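Local coordinates for protein FkbI (Streptomyces hygroscopicus, PDB 1R2J), which probably acts as an FAD-dependent acyl-ACP dehydrogenase in making the methoxymalonyl extender unit of the polyketide FK520, at residues Ala17-Asp20 against Glu24-Arg27; Val31-Gly34 against Leu38-Ala41; Ala45-Leu50 against Gly92-Phe97; Trp231-Ile236 against Glu309-Gly314; Ala265-Asp270 against Ala315-Gln320. All blocks are in the same frame, centred on the assembly; numbering follows the deposited sequence.

The five contacts illustrate two ways in which an acyl-CoA dehydrogenase fold brings its helices and loops together. Interactions 1, 2 and 3 come in series along the N-terminal helical domain. In interactions 1 and 2 the loop after helix 16-22, then after helix 27-35, folds back on the helix it leaves, whereas interaction 3 joins a loop to the later helix 91-100. Its centre is about 14 Å from that of interaction 2, which it touches through Leu50. Interactions 4 and 5 are helix packing in the C-terminal domain; they share helix 297-322, their segments alternate along the chain, and their centres are about 13 Å apart. Interactions 3 and 5 are most distant, about 43 Å between centres.

Interaction 1 of 5, residues Ala17-Asp20 against Glu24-Arg27; sequences AEWD and ELPR
Pro26 lays its ring over one face of the Trp19 indole, with CD 3.8 Å from the centroid of the five-membered ring and 24° off its normal, a CH-pi contact displaced toward the rim. At the benzo end of the indole, Leu25 CD2 comes in obliquely to 3.5 Å from Trp19 CE3, its side chain crossing the indole at about a right angle. The indole is brought there because its CG stands anti to the carbonyl carbon (chi1 -69°). The backbone ties the same residues: Glu24 N donates to Trp19 O at 3.1 Å, in the carbonyl plane. This bond, from a residue five places on, belongs to the end of helix 16-22, where the chain turns toward helix 27-35 in the N-terminal helical region of the acyl-CoA dehydrogenase fold. An alanine in place of Trp19 would remove the indole, and Pro26 CD and Leu25 CD2 would probably lose their shared partner and face a gap beside the turn. Pro26 itself is the N-cap residue of helix 27-35. Farther out, Ser22 OG also bonds to Trp19 O, Tyr148 OH to Leu25 N, and Asp20 OD2 forms salt bridges with Arg187 and Arg338.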
# COMPACT_ATOMS: atom_id res chain seq x y z
N ALA A 17 -4.21 1.11 -18.22
CA ALA A 17 -5.29 0.24 -18.68
C ALA A 17 -4.78 -1.15 -19.10
O ALA A 17 -5.29 -2.18 -18.65
CB ALA A 17 -6.03 0.90 -19.84
N GLU A 18 -3.77 -1.17 -19.96
CA GLU A 18 -3.19 -2.43 -20.44
C GLU A 18 -2.51 -3.22 -19.32
O GLU A 18 -2.60 -4.45 -19.28
CB GLU A 18 -2.19 -2.17 -21.56
CG GLU A 18 -1.82 -3.39 -22.38
CD GLU A 18 -0.84 -4.31 -21.67
OE1 GLU A 18 0.22 -3.82 -21.22
OE2 GLU A 18 -1.12 -5.53 -21.58
N TRP A 19 -1.81 -2.52 -18.43
CA TRP A 19 -1.15 -3.20 -17.33
C TRP A 19 -2.20 -3.87 -16.46
O TRP A 19 -2.02 -4.99 -15.99
CB TRP A 19 -0.34 -2.22 -16.47
CG TRP A 19 0.87 -1.66 -17.17
CD1 TRP A 19 1.47 -2.16 -18.29
CD2 TRP A 19 1.64 -0.53 -16.76
NE1 TRP A 19 2.58 -1.40 -18.60
CE2 TRP A 19 2.71 -0.40 -17.67
CE3 TRP A 19 1.54 0.39 -15.70
CZ2 TRP A 19 3.67 0.61 -17.57
CZ3 TRP A 19 2.50 1.39 -15.59
CH2 TRP A 19 3.55 1.50 -16.53
N ASP A 20 -3.32 -3.17 -16.27
CA ASP A 20 -4.42 -3.67 -15.45
C ASP A 20 -5.13 -4.87 -16.07
O ASP A 20 -5.47 -5.83 -15.36
CB ASP A 20 -5.43 -2.54 -15.21
CG ASP A 20 -6.42 -2.87 -14.11
OD1 ASP A 20 -5.99 -3.02 -12.95
OD2 ASP A 20 -7.62 -2.99 -14.40
N GLU A 24 -0.21 -7.28 -14.98
CA GLU A 24 1.20 -7.20 -14.62
C GLU A 24 1.87 -5.87 -14.94
O GLU A 24 1.51 -5.19 -15.90
CB GLU A 24 1.97 -8.33 -15.32
CG GLU A 24 3.20 -8.79 -14.54
CD GLU A 24 3.92 -9.96 -15.19
OE1 GLU A 24 4.77 -10.57 -14.52
OE2 GLU A 24 3.63 -10.26 -16.37
N LEU A 25 2.83 -5.50 -14.10
CA LEU A 25 3.59 -4.27 -14.28
C LEU A 25 4.96 -4.65 -14.84
O LEU A 25 5.45 -5.75 -14.59
CB LEU A 25 3.78 -3.56 -12.93
CG LEU A 25 2.58 -2.95 -12.21
CD1 LEU A 25 3.00 -2.49 -10.82
CD2 LEU A 25 2.05 -1.78 -13.02
N PRO A 26 5.60 -3.75 -15.60
CA PRO A 26 6.92 -4.06 -16.16
C PRO A 26 7.97 -4.12 -15.05
O PRO A 26 8.14 -3.16 -14.30
CB PRO A 26 7.18 -2.88 -17.11
CG PRO A 26 5.82 -2.34 -17.41
CD PRO A 26 5.09 -2.46 -16.10
N ARG A 27 8.66 -5.25 -14.95
CA ARG A 27 9.70 -5.44 -13.94
C ARG A 27 10.76 -4.34 -14.04
O ARG A 27 11.22 -3.82 -13.02
CB ARG A 27 10.38 -6.80 -14.15
CG ARG A 27 10.69 -7.11 -15.61
CD ARG A 27 11.56 -8.34 -15.79
NE ARG A 27 12.97 -8.08 -15.49
CZ ARG A 27 13.94 -8.97 -15.64
NH1 ARG A 27 13.67 -10.19 -16.10
NH2 ARG A 27 15.20 -8.66 -15.33

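Interaction 2 of 5, residues Val31-Gly34 against Leu38-Ala41; sequences VRLG and LLCA
Leu33 meets Leu38 and Leu39 without any ring between them, and the flat groups in play are peptide units. The carbonyl of Leu33 accepts from Leu38 N at 3.0 Å, a weak bond with an N-H...O angle of only 128°, while Leu38 CB lies 3.6 Å from that same oxygen. An i+5 to i bond of this kind accompanies the end of a helix; here helix 27-35 gives way to the loop leading to helix 54-67, among the helices of the N-terminal domain. Gly34 joins in through its backbone, its CA 4.0 Å from Leu38 O. Leu39 has a left-handed backbone conformation (phi 73°) and its side chain turns back toward the helix, crossing that of Leu33 obliquely. Around this buried contact, helix 69-88 supplies Leu71 against Leu33 and Met75 and Gln78 against Leu39, whereas Leu7 and Phe60 bring helices 5-12 and 54-67 against Leu38. One branch of Leu39 does most of the work: CD1 is 3.6 Å from Leu33 CD2 and presses to 3.4 Å from Leu33 CB, tighter than usual van der Waals contact.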
# COMPACT_ATOMS: atom_id res chain seq x y z
N VAL A 31 12.29 -1.68 -10.88
CA VAL A 31 13.70 -1.61 -10.49
C VAL A 31 14.23 -0.20 -10.73
O VAL A 31 15.01 0.32 -9.93
CB VAL A 31 14.55 -2.64 -11.29
CG1 VAL A 31 14.28 -2.49 -12.77
CG2 VAL A 31 16.03 -2.43 -11.02
N ARG A 32 13.79 0.41 -11.83
CA ARG A 32 14.20 1.76 -12.20
C ARG A 32 13.76 2.76 -11.12
O ARG A 32 14.55 3.59 -10.66
CB ARG A 32 13.56 2.12 -13.54
CG ARG A 32 14.24 3.23 -14.32
CD ARG A 32 13.76 4.62 -13.95
NE ARG A 32 13.61 5.44 -15.15
CZ ARG A 32 13.66 6.77 -15.16
NH1 ARG A 32 13.87 7.45 -14.04
NH2 ARG A 32 13.50 7.43 -16.31
N LEU A 33 12.50 2.68 -10.72
CA LEU A 33 11.96 3.56 -9.68
C LEU A 33 12.59 3.24 -8.33
O LEU A 33 12.86 4.13 -7.53
CB LEU A 33 10.44 3.38 -9.58
CG LEU A 33 9.52 4.10 -10.58
CD1 LEU A 33 10.07 4.03 -11.97
CD2 LEU A 33 8.14 3.45 -10.52
N GLY A 34 12.83 1.95 -8.07
CA GLY A 34 13.43 1.55 -6.81
C GLY A 34 14.83 2.13 -6.68
O GLY A 34 15.21 2.67 -5.64
N LEU A 38 12.53 6.24 -5.41
CA LEU A 38 11.10 6.49 -5.38
C LEU A 38 10.51 5.18 -4.86
O LEU A 38 11.22 4.18 -4.82
CB LEU A 38 10.59 6.81 -6.79
CG LEU A 38 11.37 7.92 -7.51
CD1 LEU A 38 11.01 7.92 -8.98
CD2 LEU A 38 11.07 9.27 -6.86
N LEU A 39 9.25 5.17 -4.45
CA LEU A 39 8.68 3.93 -3.90
C LEU A 39 9.27 3.69 -2.51
O LEU A 39 8.78 2.86 -1.76
CB LEU A 39 9.01 2.72 -4.79
CG LEU A 39 8.23 2.51 -6.09
CD1 LEU A 39 8.29 3.75 -6.96
CD2 LEU A 39 8.83 1.32 -6.80
N CYS A 40 10.32 4.45 -2.21
CA CYS A 40 11.07 4.38 -0.96
C CYS A 40 11.45 5.77 -0.48
O CYS A 40 12.29 5.91 0.41
CB CYS A 40 12.39 3.64 -1.21
SG CYS A 40 12.63 2.14 -0.33
N ALA A 41 10.86 6.79 -1.09
CA ALA A 41 11.18 8.18 -0.82
C ALA A 41 11.52 8.62 0.61
O ALA A 41 12.35 9.51 0.78
CB ALA A 41 10.08 9.08 -1.39

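Interaction 3 of 5, residues Ala45-Leu50 against Gly92-Phe97; sequences AEHGGL and GQRATF
His47 leans its imidazole against the Arg94-Ala95 turn of helix 91-100, a surface contact that joins the loop between helices 27-35 and 54-67 to a later helix of the same N-terminal domain. The close part lies along the arginine's aliphatic chain and the helix backbone. His47 CE1 sits 3.7 Å from Arg94 CG, NE2 is equally near Arg94 CD, and ND1 approaches Ala95 CA obliquely. The arginine lends these methylenes because its CG stands between the backbone N and the carbonyl carbon (chi1 68°); a bend at chi3 then turns the guanidinium, whose plane is 42° from that of the imidazole. A nearby positive group of this kind would probably disfavour protonation of the histidine.

The other side is looser. Ala95 CB stays 4.4 Å from His47 CE1, and the polar link runs through one water. That water lies 2.8 Å from His47 ND1. On the helix side it donates to Arg94 O and, at 2.6 Å, to Ala95 O, so it ties the imidazole to two successive carbonyls. A leucine in place of the histidine would take away ND1, and the water is likely to lose its anchor on the loop side, leaving the helix carbonyls without this bridge to the loop. Within the helix, Gly92 O accepts from both the backbone N and the hydroxyl of Thr96, which arrive from opposite faces of its carbonyl plane, Thr96 OG1 lying 2.8 Å from Gly92 O.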
# COMPACT_ATOMS: atom_id res chain seq x y z
N ALA A 45 18.87 9.71 3.58
CA ALA A 45 19.93 9.84 2.58
C ALA A 45 21.15 8.98 2.93
O ALA A 45 21.86 8.50 2.04
CB ALA A 45 20.35 11.30 2.46
N GLU A 46 21.38 8.78 4.22
CA GLU A 46 22.50 7.98 4.69
C GLU A 46 22.48 6.57 4.11
O GLU A 46 23.51 5.89 4.07
CB GLU A 46 22.49 7.90 6.22
CG GLU A 46 22.77 9.23 6.90
CD GLU A 46 22.67 9.15 8.41
OE1 GLU A 46 22.97 10.16 9.08
OE2 GLU A 46 22.28 8.08 8.92
N HIS A 47 21.30 6.13 3.68
CA HIS A 47 21.17 4.79 3.11
C HIS A 47 20.89 4.90 1.62
O HIS A 47 20.45 3.94 0.97
CB HIS A 47 20.04 4.03 3.81
CG HIS A 47 20.23 3.90 5.29
ND1 HIS A 47 21.20 3.09 5.85
CD2 HIS A 47 19.60 4.51 6.33
CE1 HIS A 47 21.15 3.21 7.17
NE2 HIS A 47 20.19 4.06 7.49
N GLY A 48 21.16 6.08 1.07
CA GLY A 48 20.93 6.30 -0.34
C GLY A 48 19.49 6.65 -0.66
O GLY A 48 19.08 6.63 -1.82
N GLY A 49 18.72 6.96 0.37
CA GLY A 49 17.32 7.31 0.17
C GLY A 49 17.15 8.77 -0.18
O GLY A 49 18.10 9.55 -0.14
N LEU A 50 15.92 9.15 -0.53
CA LEU A 50 15.61 10.52 -0.89
C LEU A 50 15.35 11.39 0.33
O LEU A 50 15.35 12.61 0.23
CB LEU A 50 14.39 10.56 -1.82
CG LEU A 50 14.66 10.45 -3.32
CD1 LEU A 50 15.60 9.28 -3.60
CD2 LEU A 50 13.35 10.29 -4.07
N GLY A 92 23.57 -2.41 11.52
CA GLY A 92 24.04 -3.19 10.39
C GLY A 92 22.91 -3.64 9.48
O GLY A 92 23.07 -3.70 8.26
N GLN A 93 21.77 -3.97 10.08
CA GLN A 93 20.61 -4.42 9.33
C GLN A 93 20.02 -3.29 8.49
O GLN A 93 19.76 -3.47 7.31
CB GLN A 93 19.56 -4.97 10.29
CG GLN A 93 19.82 -6.42 10.67
CD GLN A 93 18.99 -6.90 11.83
OE1 GLN A 93 18.87 -8.10 12.06
NE2 GLN A 93 18.41 -5.96 12.58
N ARG A 94 19.82 -2.13 9.11
CA ARG A 94 19.28 -1.00 8.38
C ARG A 94 20.25 -0.59 7.27
O ARG A 94 19.84 -0.25 6.16
CB ARG A 94 19.03 0.18 9.31
CG ARG A 94 20.29 0.81 9.90
CD ARG A 94 19.97 2.13 10.60
NE ARG A 94 19.00 1.96 11.68
CZ ARG A 94 19.32 1.77 12.96
NH1 ARG A 94 20.59 1.72 13.33
NH2 ARG A 94 18.37 1.65 13.87
N ALA A 95 21.55 -0.62 7.58
CA ALA A 95 22.58 -0.23 6.63
C ALA A 95 22.64 -1.13 5.40
O ALA A 95 22.94 -0.67 4.29
CB ALA A 95 23.94 -0.21 7.32
N THR A 96 22.35 -2.41 5.59
CA THR A 96 22.40 -3.36 4.48
C THR A 96 21.12 -3.38 3.63
O THR A 96 21.17 -3.21 2.41
CB THR A 96 22.67 -4.79 4.99
OG1 THR A 96 23.85 -4.80 5.80
CG2 THR A 96 22.86 -5.75 3.83
N PHE A 97 19.99 -3.59 4.29
CA PHE A 97 18.71 -3.68 3.59
C PHE A 97 18.21 -2.38 2.96
O PHE A 97 17.74 -2.39 1.83
CB PHE A 97 17.66 -4.24 4.54
CG PHE A 97 17.98 -5.62 5.04
CD1 PHE A 97 18.14 -6.68 4.14
CD2 PHE A 97 18.12 -5.87 6.40
CE1 PHE A 97 18.43 -7.96 4.60
CE2 PHE A 97 18.42 -7.15 6.86
CZ PHE A 97 18.58 -8.19 5.96
O HOH W 1 21.25 1.26 3.73

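Interaction 4 of 5, residues Trp231-Ile236 against Glu309-Gly314; sequences WGCVGI and ERAAAG
In the C-terminal helical domain of the acyl-CoA dehydrogenase fold, a bundle of long helices, helices 219-248 and 297-322 touch in a buried contact through Cys233, Ile236 and Ala311. Ala311 is the hub. Its methyl enters between Cys233 and Ile236, residues three apart in sequence and therefore on one face of helix 219-248. The closest pair is Ala311 CB with Cys233 CB, 3.8 Å apart, and the same methyl lies 3.9 Å from the carbonyl oxygen Cys233 O. Ile236 meets it more loosely, through its own CB, at 4.5 Å from Ala311 CB. Having only a methyl at position 311 lets the two backbones come near, with the CA atoms of Cys233 and Ala311 5.7 Å apart. Cys233 contributes chiefly its methylene to this meeting: with SG placed beside the backbone N and anti to the carbonyl carbon (chi1 -66°), the sulfur is directed past Ala311. The side chains that meet are apolar where they touch, and within each helix backbone bonds such as Gly235 N to Trp231 O and Gly314 N to Arg310 O run along the chain.

Both segments run in broadly the same direction. Helix 332-345 packs beside them, bringing Met343 against Cys233 and Ala336 against Ile236. Helix 262-287 meets both helices, with Cys282 touching Val234 and Ala274 touching Arg310, and Trp231 reaches Glu59, Thr61 and Ala62 of helix 54-67, a helix from much earlier in the chain.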
# COMPACT_ATOMS: atom_id res chain seq x y z
N TRP A 231 -2.86 8.12 1.43
CA TRP A 231 -2.44 9.04 0.38
C TRP A 231 -2.78 8.43 -0.98
O TRP A 231 -3.12 9.15 -1.92
CB TRP A 231 -0.93 9.32 0.46
CG TRP A 231 -0.57 10.34 1.49
CD1 TRP A 231 0.09 10.12 2.67
CD2 TRP A 231 -0.85 11.74 1.45
NE1 TRP A 231 0.24 11.30 3.36
CE2 TRP A 231 -0.33 12.31 2.63
CE3 TRP A 231 -1.50 12.58 0.52
CZ2 TRP A 231 -0.43 13.68 2.91
CZ3 TRP A 231 -1.59 13.94 0.80
CH2 TRP A 231 -1.06 14.47 1.99
N GLY A 232 -2.70 7.11 -1.07
CA GLY A 232 -3.03 6.45 -2.32
C GLY A 232 -4.48 6.74 -2.67
O GLY A 232 -4.83 7.00 -3.83
N CYS A 233 -5.34 6.72 -1.65
CA CYS A 233 -6.77 6.98 -1.85
C CYS A 233 -7.04 8.42 -2.25
O CYS A 233 -7.98 8.69 -2.98
CB CYS A 233 -7.56 6.61 -0.61
SG CYS A 233 -7.50 4.83 -0.30
N VAL A 234 -6.23 9.33 -1.74
CA VAL A 234 -6.37 10.73 -2.13
C VAL A 234 -6.12 10.76 -3.64
O VAL A 234 -6.78 11.50 -4.37
CB VAL A 234 -5.33 11.64 -1.43
CG1 VAL A 234 -5.42 13.06 -1.97
CG2 VAL A 234 -5.58 11.64 0.07
N GLY A 235 -5.17 9.95 -4.10
CA GLY A 235 -4.85 9.89 -5.52
C GLY A 235 -6.02 9.38 -6.33
O GLY A 235 -6.34 9.92 -7.40
N ILE A 236 -6.68 8.34 -5.82
CA ILE A 236 -7.84 7.78 -6.50
C ILE A 236 -8.92 8.86 -6.62
O ILE A 236 -9.56 9.00 -7.68
CB ILE A 236 -8.38 6.56 -5.73
CG1 ILE A 236 -7.31 5.46 -5.71
CG2 ILE A 236 -9.66 6.07 -6.39
CD1 ILE A 236 -7.70 4.21 -4.93
N GLU A 309 -12.89 5.13 2.64
CA GLU A 309 -14.34 5.18 2.51
C GLU A 309 -14.76 6.27 1.52
O GLU A 309 -15.65 6.06 0.70
CB GLU A 309 -15.02 5.41 3.88
CG GLU A 309 -15.00 4.16 4.79
CD GLU A 309 -16.17 4.09 5.77
OE1 GLU A 309 -16.58 2.96 6.12
OE2 GLU A 309 -16.68 5.14 6.21
N ARG A 310 -14.12 7.43 1.59
CA ARG A 310 -14.43 8.53 0.68
C ARG A 310 -14.02 8.18 -0.75
O ARG A 310 -14.71 8.54 -1.70
CB ARG A 310 -13.74 9.82 1.11
CG ARG A 310 -14.16 10.36 2.49
CD ARG A 310 -15.69 10.45 2.63
NE ARG A 310 -16.30 11.29 1.61
CZ ARG A 310 -17.52 11.11 1.12
NH1 ARG A 310 -18.27 10.10 1.56
NH2 ARG A 310 -18.00 11.93 0.20
N ALA A 311 -12.89 7.47 -0.90
CA ALA A 311 -12.43 7.08 -2.23
C ALA A 311 -13.40 6.08 -2.87
O ALA A 311 -13.68 6.16 -4.07
CB ALA A 311 -11.03 6.47 -2.15
N ALA A 312 -13.90 5.13 -2.07
CA ALA A 312 -14.84 4.13 -2.57
C ALA A 312 -16.14 4.81 -3.00
O ALA A 312 -16.72 4.47 -4.04
CB ALA A 312 -15.14 3.10 -1.48
N ALA A 313 -16.61 5.76 -2.20
CA ALA A 313 -17.84 6.47 -2.53
C ALA A 313 -17.59 7.37 -3.74
O ALA A 313 -18.42 7.45 -4.65
CB ALA A 313 -18.29 7.31 -1.34
N GLY A 314 -16.43 8.03 -3.76
CA GLY A 314 -16.10 8.90 -4.88
C GLY A 314 -16.02 8.15 -6.20
O GLY A 314 -16.49 8.63 -7.23

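Interaction 5 of 5, residues Ala265-Asp270 against Ala315-Gln320; sequences AGHIAD and AATAAQ
This is a light, largely apolar surface contact between two neighbouring helices of the C-terminal bundle, 262-287 and 297-322, whose segments here run in opposite directions. Thr317 and His267 carry it, with their CA atoms 6.4 Å apart, and the methyl of the threonine does the touching. Thr317 CG2 lies 3.6 Å from His267 CB and 3.7 Å from His267 ND1, so it rests where the imidazole joins its stem and meets the ring obliquely, the two side chains crossing at a slant. The two branches of the threonine divide the labour: CG2, anti to the backbone N, reaches across to the other helix, while OG1, at -63° and anti to the carbonyl carbon, turns back to bond Ala313 O one turn earlier in its own helix. That bond fixes the rotation of the side chain and satisfies the hydroxyl, which leaves the methyl to face the histidine. Gln320, one turn on from Thr317, adds a looser touch, its CG 4.3 Å from His267 NE2.

Next to this contact, Leu271 of helix 262-287 also touches Thr317, and Ala318; other residues of the two helices turn to further helices. Ile268 packs on Val245 and Ala248 of helix 219-248. On helix 297-322, Ala315 and Ala318 meet Cys240 of helix 219-248, while Ala336 and Val333 bring helix 332-345 against Ala315, Ala318 and Ala319.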
# COMPACT_ATOMS: atom_id res chain seq x y z
N ALA A 265 -23.86 18.53 -11.13
CA ALA A 265 -23.05 19.51 -10.42
C ALA A 265 -22.87 18.98 -8.99
O ALA A 265 -21.78 19.04 -8.42
CB ALA A 265 -23.75 20.86 -10.39
N GLY A 266 -23.96 18.47 -8.43
CA GLY A 266 -23.94 17.93 -7.07
C GLY A 266 -22.92 16.81 -6.91
O GLY A 266 -22.23 16.75 -5.89
N HIS A 267 -22.84 15.93 -7.90
CA HIS A 267 -21.88 14.84 -7.86
C HIS A 267 -20.46 15.39 -7.93
O HIS A 267 -19.56 14.89 -7.26
CB HIS A 267 -22.09 13.87 -9.03
CG HIS A 267 -23.33 13.04 -8.90
ND1 HIS A 267 -23.70 12.45 -7.72
CD2 HIS A 267 -24.25 12.67 -9.82
CE1 HIS A 267 -24.80 11.74 -7.91
NE2 HIS A 267 -25.16 11.86 -9.18
N ILE A 268 -20.27 16.42 -8.74
CA ILE A 268 -18.96 17.03 -8.88
C ILE A 268 -18.54 17.67 -7.56
O ILE A 268 -17.39 17.56 -7.14
CB ILE A 268 -18.96 18.08 -10.00
CG1 ILE A 268 -19.26 17.39 -11.34
CG2 ILE A 268 -17.61 18.78 -10.08
CD1 ILE A 268 -19.83 18.32 -12.39
N ALA A 269 -19.49 18.31 -6.90
CA ALA A 269 -19.24 18.94 -5.61
C ALA A 269 -18.87 17.89 -4.57
O ALA A 269 -17.96 18.10 -3.75
CB ALA A 269 -20.48 19.72 -5.16
N ASP A 270 -19.57 16.76 -4.59
CA ASP A 270 -19.28 15.70 -3.62
C ASP A 270 -17.92 15.07 -3.90
O ASP A 270 -17.21 14.69 -2.97
CB ASP A 270 -20.40 14.65 -3.64
CG ASP A 270 -21.76 15.22 -3.24
OD1 ASP A 270 -21.79 16.22 -2.49
OD2 ASP A 270 -22.79 14.68 -3.67
N ALA A 315 -15.44 6.95 -6.17
CA ALA A 315 -15.31 6.16 -7.38
C ALA A 315 -16.68 5.78 -7.94
O ALA A 315 -16.89 5.83 -9.14
CB ALA A 315 -14.47 4.90 -7.11
N ALA A 316 -17.62 5.43 -7.06
CA ALA A 316 -18.96 5.07 -7.50
C ALA A 316 -19.66 6.28 -8.12
O ALA A 316 -20.38 6.16 -9.12
CB ALA A 316 -19.79 4.52 -6.33
N THR A 317 -19.43 7.45 -7.53
CA THR A 317 -20.02 8.70 -8.01
C THR A 317 -19.46 9.08 -9.38
O THR A 317 -20.20 9.49 -10.27
CB THR A 317 -19.74 9.83 -7.00
OG1 THR A 317 -20.38 9.51 -5.76
CG2 THR A 317 -20.25 11.17 -7.52
N ALA A 318 -18.15 8.93 -9.54
CA ALA A 318 -17.50 9.25 -10.81
C ALA A 318 -17.98 8.29 -11.90
O ALA A 318 -18.21 8.69 -13.04
CB ALA A 318 -15.97 9.15 -10.67
N ALA A 319 -18.14 7.02 -11.54
CA ALA A 319 -18.61 6.04 -12.51
C ALA A 319 -20.01 6.44 -12.98
O ALA A 319 -20.34 6.27 -14.15
CB ALA A 319 -18.64 4.64 -11.90
N GLN A 320 -20.81 6.96 -12.06
CA GLN A 320 -22.17 7.38 -12.39
C GLN A 320 -22.14 8.53 -13.40
O GLN A 320 -22.87 8.52 -14.39
CB GLN A 320 -22.90 7.84 -11.13
CG GLN A 320 -24.36 8.20 -11.35
CD GLN A 320 -25.22 6.98 -11.59
OE1 GLN A 320 -26.33 7.07 -12.11
NE2 GLN A 320 -24.70 5.82 -11.20